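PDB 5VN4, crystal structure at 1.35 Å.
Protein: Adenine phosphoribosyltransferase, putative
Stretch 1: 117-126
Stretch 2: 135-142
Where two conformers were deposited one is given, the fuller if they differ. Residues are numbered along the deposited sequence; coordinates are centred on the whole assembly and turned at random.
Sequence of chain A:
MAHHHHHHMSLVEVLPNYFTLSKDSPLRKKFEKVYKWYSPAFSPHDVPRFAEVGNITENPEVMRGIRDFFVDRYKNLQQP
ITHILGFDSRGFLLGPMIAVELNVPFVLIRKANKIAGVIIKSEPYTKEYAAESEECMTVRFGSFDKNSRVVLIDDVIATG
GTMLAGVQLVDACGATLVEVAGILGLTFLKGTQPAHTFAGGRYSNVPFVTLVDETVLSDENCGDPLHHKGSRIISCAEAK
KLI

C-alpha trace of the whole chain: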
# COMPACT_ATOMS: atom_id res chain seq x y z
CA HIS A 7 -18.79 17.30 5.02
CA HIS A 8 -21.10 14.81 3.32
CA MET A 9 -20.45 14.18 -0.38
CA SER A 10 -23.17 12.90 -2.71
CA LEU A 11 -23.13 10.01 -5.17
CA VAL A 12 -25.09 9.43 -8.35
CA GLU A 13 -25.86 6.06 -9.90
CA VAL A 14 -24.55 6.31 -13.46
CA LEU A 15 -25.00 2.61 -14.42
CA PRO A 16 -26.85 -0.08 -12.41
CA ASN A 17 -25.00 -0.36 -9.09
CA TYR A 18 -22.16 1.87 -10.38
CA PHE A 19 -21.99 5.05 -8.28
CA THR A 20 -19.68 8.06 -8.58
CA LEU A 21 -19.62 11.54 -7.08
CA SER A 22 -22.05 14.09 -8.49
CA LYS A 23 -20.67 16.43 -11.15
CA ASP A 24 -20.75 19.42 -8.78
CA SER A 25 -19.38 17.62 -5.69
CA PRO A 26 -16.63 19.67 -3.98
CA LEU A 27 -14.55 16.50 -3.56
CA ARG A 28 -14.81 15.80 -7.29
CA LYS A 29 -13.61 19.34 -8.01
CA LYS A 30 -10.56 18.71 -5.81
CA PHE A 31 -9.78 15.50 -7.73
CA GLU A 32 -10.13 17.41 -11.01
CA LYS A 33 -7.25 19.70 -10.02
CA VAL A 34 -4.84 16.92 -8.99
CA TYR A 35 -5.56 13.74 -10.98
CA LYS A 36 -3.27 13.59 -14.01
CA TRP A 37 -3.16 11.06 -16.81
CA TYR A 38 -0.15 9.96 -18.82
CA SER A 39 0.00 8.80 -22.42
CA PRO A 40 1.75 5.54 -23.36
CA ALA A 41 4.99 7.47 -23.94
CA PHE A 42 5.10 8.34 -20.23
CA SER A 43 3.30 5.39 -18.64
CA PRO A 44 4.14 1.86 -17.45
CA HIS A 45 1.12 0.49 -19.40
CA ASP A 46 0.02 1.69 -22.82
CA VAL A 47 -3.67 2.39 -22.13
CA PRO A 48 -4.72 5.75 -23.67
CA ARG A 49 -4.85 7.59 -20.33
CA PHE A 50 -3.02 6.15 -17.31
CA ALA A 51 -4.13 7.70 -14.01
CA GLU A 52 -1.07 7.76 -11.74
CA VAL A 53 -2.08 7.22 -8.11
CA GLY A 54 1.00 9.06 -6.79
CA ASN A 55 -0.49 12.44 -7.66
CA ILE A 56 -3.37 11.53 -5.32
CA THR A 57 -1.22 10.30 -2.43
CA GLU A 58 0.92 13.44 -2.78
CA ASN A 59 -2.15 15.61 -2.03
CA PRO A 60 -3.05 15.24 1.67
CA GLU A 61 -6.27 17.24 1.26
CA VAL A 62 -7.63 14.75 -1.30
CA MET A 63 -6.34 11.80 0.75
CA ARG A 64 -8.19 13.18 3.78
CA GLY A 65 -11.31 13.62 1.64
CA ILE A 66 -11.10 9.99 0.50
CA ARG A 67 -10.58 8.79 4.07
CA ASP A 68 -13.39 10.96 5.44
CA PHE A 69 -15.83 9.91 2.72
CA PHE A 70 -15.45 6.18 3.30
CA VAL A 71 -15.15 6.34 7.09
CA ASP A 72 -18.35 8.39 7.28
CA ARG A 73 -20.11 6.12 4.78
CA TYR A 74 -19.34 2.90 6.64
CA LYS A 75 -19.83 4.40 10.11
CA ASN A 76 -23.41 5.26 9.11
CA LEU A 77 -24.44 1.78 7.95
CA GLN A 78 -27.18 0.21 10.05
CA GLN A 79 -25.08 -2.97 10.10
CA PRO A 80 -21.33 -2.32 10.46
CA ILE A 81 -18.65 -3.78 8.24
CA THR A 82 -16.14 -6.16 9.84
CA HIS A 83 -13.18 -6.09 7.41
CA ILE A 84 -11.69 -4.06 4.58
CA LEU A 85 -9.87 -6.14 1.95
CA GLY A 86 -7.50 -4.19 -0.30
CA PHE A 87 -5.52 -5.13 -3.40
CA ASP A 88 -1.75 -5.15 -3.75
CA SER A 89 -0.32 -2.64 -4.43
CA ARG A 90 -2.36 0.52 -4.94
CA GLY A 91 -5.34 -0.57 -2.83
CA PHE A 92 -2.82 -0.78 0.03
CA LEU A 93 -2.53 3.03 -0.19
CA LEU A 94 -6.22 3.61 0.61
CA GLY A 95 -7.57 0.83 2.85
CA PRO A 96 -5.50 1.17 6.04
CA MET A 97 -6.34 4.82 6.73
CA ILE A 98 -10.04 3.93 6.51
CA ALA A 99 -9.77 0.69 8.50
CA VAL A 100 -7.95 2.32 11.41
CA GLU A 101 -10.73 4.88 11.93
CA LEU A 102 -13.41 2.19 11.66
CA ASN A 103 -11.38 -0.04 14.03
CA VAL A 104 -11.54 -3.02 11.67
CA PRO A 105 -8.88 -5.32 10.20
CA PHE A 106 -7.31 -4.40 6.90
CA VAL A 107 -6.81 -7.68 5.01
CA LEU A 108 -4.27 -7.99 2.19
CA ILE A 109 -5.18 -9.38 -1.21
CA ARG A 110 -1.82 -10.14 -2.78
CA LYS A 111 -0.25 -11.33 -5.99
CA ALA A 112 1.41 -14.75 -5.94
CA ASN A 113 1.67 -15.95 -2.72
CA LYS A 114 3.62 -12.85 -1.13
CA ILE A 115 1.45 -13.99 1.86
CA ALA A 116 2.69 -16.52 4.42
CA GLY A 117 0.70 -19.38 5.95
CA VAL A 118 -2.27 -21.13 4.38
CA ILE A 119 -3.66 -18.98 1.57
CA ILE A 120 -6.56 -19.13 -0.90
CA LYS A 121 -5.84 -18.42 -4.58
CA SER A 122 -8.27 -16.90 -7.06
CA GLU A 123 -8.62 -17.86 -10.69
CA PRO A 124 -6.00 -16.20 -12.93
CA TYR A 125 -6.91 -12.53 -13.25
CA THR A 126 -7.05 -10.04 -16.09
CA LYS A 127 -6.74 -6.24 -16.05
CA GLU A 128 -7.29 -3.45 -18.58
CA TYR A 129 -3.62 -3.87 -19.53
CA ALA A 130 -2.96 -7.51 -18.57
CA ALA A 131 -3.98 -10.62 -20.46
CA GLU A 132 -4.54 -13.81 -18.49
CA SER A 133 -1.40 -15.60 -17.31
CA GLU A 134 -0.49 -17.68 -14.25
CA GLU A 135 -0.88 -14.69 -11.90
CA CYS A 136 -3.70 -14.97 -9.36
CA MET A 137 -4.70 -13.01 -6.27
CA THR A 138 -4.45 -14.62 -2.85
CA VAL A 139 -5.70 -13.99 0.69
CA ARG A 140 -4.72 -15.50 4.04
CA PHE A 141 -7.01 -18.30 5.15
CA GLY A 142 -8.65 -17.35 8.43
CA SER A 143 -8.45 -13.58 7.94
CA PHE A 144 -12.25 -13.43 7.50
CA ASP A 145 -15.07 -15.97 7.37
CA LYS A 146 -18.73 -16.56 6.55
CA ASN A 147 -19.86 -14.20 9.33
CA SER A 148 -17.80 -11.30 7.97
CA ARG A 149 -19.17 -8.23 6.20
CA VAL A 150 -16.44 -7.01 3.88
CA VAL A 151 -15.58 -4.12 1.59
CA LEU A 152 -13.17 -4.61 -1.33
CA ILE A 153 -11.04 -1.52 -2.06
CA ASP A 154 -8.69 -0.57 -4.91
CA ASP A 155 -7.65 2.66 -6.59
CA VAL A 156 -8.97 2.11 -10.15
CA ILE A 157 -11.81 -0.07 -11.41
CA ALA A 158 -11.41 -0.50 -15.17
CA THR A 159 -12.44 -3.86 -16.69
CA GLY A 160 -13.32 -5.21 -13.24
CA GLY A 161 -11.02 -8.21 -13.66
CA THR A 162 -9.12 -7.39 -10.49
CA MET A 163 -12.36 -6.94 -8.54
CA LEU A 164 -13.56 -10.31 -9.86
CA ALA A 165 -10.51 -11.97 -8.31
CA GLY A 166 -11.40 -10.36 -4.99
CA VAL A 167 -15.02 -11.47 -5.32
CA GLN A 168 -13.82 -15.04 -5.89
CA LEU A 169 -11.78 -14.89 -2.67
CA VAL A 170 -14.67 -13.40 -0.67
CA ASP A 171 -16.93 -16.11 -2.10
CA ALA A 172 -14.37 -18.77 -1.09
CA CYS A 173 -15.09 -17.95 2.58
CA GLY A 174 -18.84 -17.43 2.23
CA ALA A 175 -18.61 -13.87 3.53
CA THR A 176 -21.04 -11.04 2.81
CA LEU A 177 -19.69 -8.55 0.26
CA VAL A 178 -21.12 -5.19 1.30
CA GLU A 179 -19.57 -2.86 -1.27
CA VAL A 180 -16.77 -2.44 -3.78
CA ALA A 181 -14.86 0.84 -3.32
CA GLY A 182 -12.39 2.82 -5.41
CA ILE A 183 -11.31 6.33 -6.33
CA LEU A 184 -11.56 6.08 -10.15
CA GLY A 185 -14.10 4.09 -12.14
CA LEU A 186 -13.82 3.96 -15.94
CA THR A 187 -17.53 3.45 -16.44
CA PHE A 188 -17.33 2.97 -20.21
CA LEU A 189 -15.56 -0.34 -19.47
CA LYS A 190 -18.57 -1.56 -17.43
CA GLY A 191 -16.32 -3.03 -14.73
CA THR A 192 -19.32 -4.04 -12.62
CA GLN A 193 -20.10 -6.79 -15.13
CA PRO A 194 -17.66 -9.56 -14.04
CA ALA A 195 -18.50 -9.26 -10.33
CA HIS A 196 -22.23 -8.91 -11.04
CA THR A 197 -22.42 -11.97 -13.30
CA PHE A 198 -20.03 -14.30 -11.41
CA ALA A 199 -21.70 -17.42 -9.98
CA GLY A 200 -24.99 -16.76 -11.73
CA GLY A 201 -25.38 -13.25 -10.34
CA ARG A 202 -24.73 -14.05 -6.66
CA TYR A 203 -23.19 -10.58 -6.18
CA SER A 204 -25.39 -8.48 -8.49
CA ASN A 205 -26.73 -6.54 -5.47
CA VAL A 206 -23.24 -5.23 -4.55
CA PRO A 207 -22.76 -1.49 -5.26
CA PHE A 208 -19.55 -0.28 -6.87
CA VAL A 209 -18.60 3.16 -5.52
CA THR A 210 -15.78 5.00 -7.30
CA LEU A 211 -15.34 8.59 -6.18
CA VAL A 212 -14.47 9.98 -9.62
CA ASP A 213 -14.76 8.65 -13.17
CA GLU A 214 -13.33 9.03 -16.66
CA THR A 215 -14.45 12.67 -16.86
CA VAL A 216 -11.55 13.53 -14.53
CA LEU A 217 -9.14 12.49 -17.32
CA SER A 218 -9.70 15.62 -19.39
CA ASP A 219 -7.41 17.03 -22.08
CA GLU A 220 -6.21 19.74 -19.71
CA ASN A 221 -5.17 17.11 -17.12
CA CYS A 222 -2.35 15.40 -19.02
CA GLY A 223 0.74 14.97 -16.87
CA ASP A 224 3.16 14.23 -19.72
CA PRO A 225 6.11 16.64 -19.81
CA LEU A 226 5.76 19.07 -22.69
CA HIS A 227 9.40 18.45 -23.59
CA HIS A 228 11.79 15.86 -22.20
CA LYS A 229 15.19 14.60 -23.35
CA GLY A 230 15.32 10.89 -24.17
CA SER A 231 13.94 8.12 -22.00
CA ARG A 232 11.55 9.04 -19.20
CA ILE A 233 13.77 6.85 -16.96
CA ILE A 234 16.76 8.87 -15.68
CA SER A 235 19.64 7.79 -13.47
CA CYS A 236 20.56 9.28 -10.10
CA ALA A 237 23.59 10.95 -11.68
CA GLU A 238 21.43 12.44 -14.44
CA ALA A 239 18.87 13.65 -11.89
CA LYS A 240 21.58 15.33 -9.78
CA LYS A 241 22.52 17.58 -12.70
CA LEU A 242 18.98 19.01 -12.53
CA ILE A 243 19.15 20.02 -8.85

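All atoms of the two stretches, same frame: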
# COMPACT_ATOMS: atom_id res chain seq x y z
N GLY A 117 1.74 -18.53 5.38
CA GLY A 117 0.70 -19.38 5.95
C GLY A 117 -0.14 -20.07 4.88
O GLY A 117 0.25 -20.20 3.72
N VAL A 118 -1.31 -20.53 5.30
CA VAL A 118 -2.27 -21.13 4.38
C VAL A 118 -3.02 -20.01 3.68
O VAL A 118 -3.54 -19.09 4.33
CB VAL A 118 -3.23 -22.07 5.12
CG1 VAL A 118 -4.28 -22.62 4.16
CG2 VAL A 118 -2.45 -23.22 5.77
N ILE A 119 -3.07 -20.06 2.35
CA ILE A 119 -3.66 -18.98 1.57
C ILE A 119 -4.58 -19.56 0.51
O ILE A 119 -4.40 -20.69 0.05
CB ILE A 119 -2.60 -18.04 0.94
CG1 ILE A 119 -1.79 -18.77 -0.14
CG2 ILE A 119 -1.68 -17.49 2.01
CD1 ILE A 119 -0.72 -17.89 -0.79
N ILE A 120 -5.60 -18.77 0.14
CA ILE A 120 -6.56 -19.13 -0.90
C ILE A 120 -6.18 -18.37 -2.16
O ILE A 120 -5.92 -17.16 -2.10
CB ILE A 120 -7.99 -18.74 -0.47
CG1 ILE A 120 -8.32 -19.28 0.92
CG2 ILE A 120 -9.00 -19.21 -1.52
CD1 ILE A 120 -9.59 -18.68 1.47
N LYS A 121 -6.17 -19.05 -3.30
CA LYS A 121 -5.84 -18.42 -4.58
C LYS A 121 -7.08 -18.29 -5.45
O LYS A 121 -7.91 -19.21 -5.52
CB LYS A 121 -4.75 -19.21 -5.32
CG LYS A 121 -5.17 -20.57 -5.82
CD LYS A 121 -4.10 -21.18 -6.72
CE LYS A 121 -4.43 -22.61 -7.10
NZ LYS A 121 -3.42 -23.21 -8.03
N SER A 122 -7.20 -17.15 -6.11
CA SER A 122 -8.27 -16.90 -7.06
C SER A 122 -8.00 -17.63 -8.38
O SER A 122 -6.95 -18.26 -8.56
CB SER A 122 -8.38 -15.40 -7.34
OG SER A 122 -7.31 -14.96 -8.16
N GLU A 123 -8.93 -17.52 -9.32
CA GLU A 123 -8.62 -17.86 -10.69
C GLU A 123 -7.64 -16.83 -11.26
O GLU A 123 -7.56 -15.70 -10.78
CB GLU A 123 -9.89 -17.85 -11.53
CG GLU A 123 -10.88 -18.91 -11.15
CD GLU A 123 -10.42 -20.30 -11.54
OE1 GLU A 123 -9.72 -20.42 -12.57
OE2 GLU A 123 -10.74 -21.26 -10.82
N PRO A 124 -6.89 -17.19 -12.30
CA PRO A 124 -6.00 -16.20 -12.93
C PRO A 124 -6.77 -14.95 -13.34
O PRO A 124 -7.87 -15.03 -13.89
CB PRO A 124 -5.44 -16.95 -14.14
CG PRO A 124 -5.50 -18.39 -13.74
CD PRO A 124 -6.79 -18.51 -12.96
N TYR A 125 -6.21 -13.79 -13.04
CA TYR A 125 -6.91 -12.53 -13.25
C TYR A 125 -6.55 -11.91 -14.59
O TYR A 125 -5.59 -12.30 -15.26
CB TYR A 125 -6.69 -11.55 -12.09
CG TYR A 125 -5.26 -11.13 -11.83
CD1 TYR A 125 -4.59 -10.25 -12.68
CD2 TYR A 125 -4.58 -11.57 -10.69
CE1 TYR A 125 -3.29 -9.84 -12.42
CE2 TYR A 125 -3.29 -11.17 -10.43
CZ TYR A 125 -2.64 -10.31 -11.29
OH TYR A 125 -1.35 -9.91 -11.01
N THR A 126 -7.35 -10.92 -14.98
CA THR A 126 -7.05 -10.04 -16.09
C THR A 126 -7.24 -8.60 -15.62
O THR A 126 -7.95 -8.34 -14.63
CB THR A 126 -7.92 -10.33 -17.32
OG1 THR A 126 -9.30 -10.08 -17.01
CG2 THR A 126 -7.76 -11.79 -17.76
N GLU A 135 -0.73 -15.53 -13.08
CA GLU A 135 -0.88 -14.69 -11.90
C GLU A 135 -2.30 -14.73 -11.37
O GLU A 135 -3.27 -14.53 -12.11
CB GLU A 135 -0.49 -13.25 -12.23
CG GLU A 135 0.96 -13.07 -12.69
CD GLU A 135 1.98 -13.57 -11.68
OE1 GLU A 135 3.10 -13.91 -12.09
OE2 GLU A 135 1.66 -13.62 -10.47
N CYS A 136 -2.43 -14.99 -10.07
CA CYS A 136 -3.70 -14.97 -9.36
C CYS A 136 -3.55 -14.05 -8.15
O CYS A 136 -2.44 -13.68 -7.75
CB CYS A 136 -4.08 -16.37 -8.85
SG CYS A 136 -4.12 -17.66 -10.11
N MET A 137 -4.69 -13.67 -7.57
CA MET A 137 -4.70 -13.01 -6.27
C MET A 137 -4.89 -14.04 -5.18
O MET A 137 -5.51 -15.09 -5.39
CB MET A 137 -5.82 -11.97 -6.19
CG MET A 137 -5.58 -10.74 -7.06
SD MET A 137 -4.14 -9.80 -6.50
CE MET A 137 -4.08 -8.51 -7.75
N THR A 138 -4.36 -13.73 -4.00
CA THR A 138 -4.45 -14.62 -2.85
C THR A 138 -4.84 -13.84 -1.61
O THR A 138 -4.68 -12.62 -1.54
CB THR A 138 -3.14 -15.38 -2.60
OG1 THR A 138 -2.09 -14.44 -2.34
CG2 THR A 138 -2.77 -16.25 -3.79
N VAL A 139 -5.35 -14.56 -0.61
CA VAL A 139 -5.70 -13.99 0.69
C VAL A 139 -5.41 -15.04 1.75
O VAL A 139 -5.50 -16.25 1.50
CB VAL A 139 -7.17 -13.50 0.72
CG1 VAL A 139 -8.15 -14.68 0.76
CG2 VAL A 139 -7.40 -12.53 1.86
N ARG A 140 -5.04 -14.58 2.95
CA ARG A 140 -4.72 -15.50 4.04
C ARG A 140 -5.98 -16.23 4.48
O ARG A 140 -7.01 -15.60 4.73
CB ARG A 140 -4.16 -14.69 5.21
CG ARG A 140 -3.33 -15.48 6.21
CD ARG A 140 -2.76 -14.55 7.29
NE ARG A 140 -3.81 -13.92 8.09
CZ ARG A 140 -4.46 -14.53 9.07
NH1 ARG A 140 -4.17 -15.79 9.39
NH2 ARG A 140 -5.41 -13.89 9.74
N PHE A 141 -5.90 -17.55 4.59
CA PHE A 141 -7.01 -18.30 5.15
C PHE A 141 -7.15 -17.96 6.63
O PHE A 141 -6.16 -17.90 7.36
CB PHE A 141 -6.78 -19.80 4.99
CG PHE A 141 -7.93 -20.63 5.46
CD1 PHE A 141 -9.03 -20.83 4.64
CD2 PHE A 141 -7.94 -21.19 6.73
CE1 PHE A 141 -10.11 -21.58 5.06
CE2 PHE A 141 -9.02 -21.95 7.16
CZ PHE A 141 -10.10 -22.14 6.32
N GLY A 142 -8.38 -17.70 7.06
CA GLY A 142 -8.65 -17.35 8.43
C GLY A 142 -8.67 -15.87 8.72
O GLY A 142 -8.91 -15.48 9.87
O HOH W 1 -3.60 -18.73 7.01
O HOH W 2 -3.37 -13.69 -14.78

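The two stretches run side by side as antiparallel strands, paired around Ile120 and Val139, with their N-to-C directions 158° apart and their axes 4.5 Å apart at closest approach. The contact buries 756 Å², both sides summed, and its polar part is almost entirely main chain.

The ladder is best read from its middle. Ile120 and Val139 form the hydrogen-bonded pair: Ile120 N donates to Val139 O at 2.9 Å with an N-H...O angle of 168°, and Val139 N returns to Ile120 O at 3.1 Å and a more bent 149°. Two residues further on in the first stretch, Ser122 N donates to Met137 O (2.8 Å, 169°); two residues back, Val118 O accepts from Phe141 N (2.8 Å, 160°). The flanking pairs Ile119-Arg140 and Lys121-Thr138 are of the non-hydrogen-bonded type, with CA atoms 4.4 Å apart. CA-H...O contacts supplement the ladder, the shortest between Thr138 CA and Ile120 O at 3.0 Å, so that this carbonyl is approached by both an N-H and a C-H.

At Ser122 the return bond, from Met137 N, is accepted by a side chain instead of a carbonyl. Its CA-to-CB bond points toward the second stretch, and with chi1 at 74° (p) its OG accepts from Met137 N at 3.0 Å and 148°. The same hydroxyl donates to Glu123 O at 2.7 Å, within its own stretch. A short hydroxyl side chain suits this buried place because one oxygen serves as acceptor and donor at once. Beyond it, Tyr125 N donates to Glu135 O, a longer bond of 3.2 Å at 158°.

Two waters complete the acceptors at the two ends. Water 1 donates to Val118 O and to Phe141 O, both at 2.7 Å, giving Val118 O a second donor besides Phe141 N. Water 2 does the same for Tyr125 O at 2.7 Å and Glu135 O at 2.8 Å. The side-chain polar atoms Thr138 OG1, Arg140 NE and Arg140 NH2 are satisfied elsewhere in the structure.

Apolar side chains fill in around this framework. Ile120 and Val139 lie on the same face of the sheet, Ile120 CB 4.2 Å from Val139 CG1, and Ile120 CD1 reaches the edge of the Phe141 ring, 3.9 Å from Phe141 CD1. Val118 CG1 packs 3.9 Å from Phe141 CB. On the other face Lys121 CB sits 3.9 Å from Thr138 CG2, while the extended lysine chain leads away, leaving its charged end free of the contact.

At the far end, the CA-to-CB bond of Tyr125 points sideways, but the end of the side chain comes nearer the second stretch: Glu135 O lies over one face of the ring, and Met137 N and Cys136 C lie at the edge. Tyr125 CE2 is 3.9 Å from Met137 CE, and Met137 SD stands 5.1 Å from the Tyr125 ring centroid, oblique at 48° to the normal. Pro124 CG adds a contact of 4.0 Å with Cys136 SG.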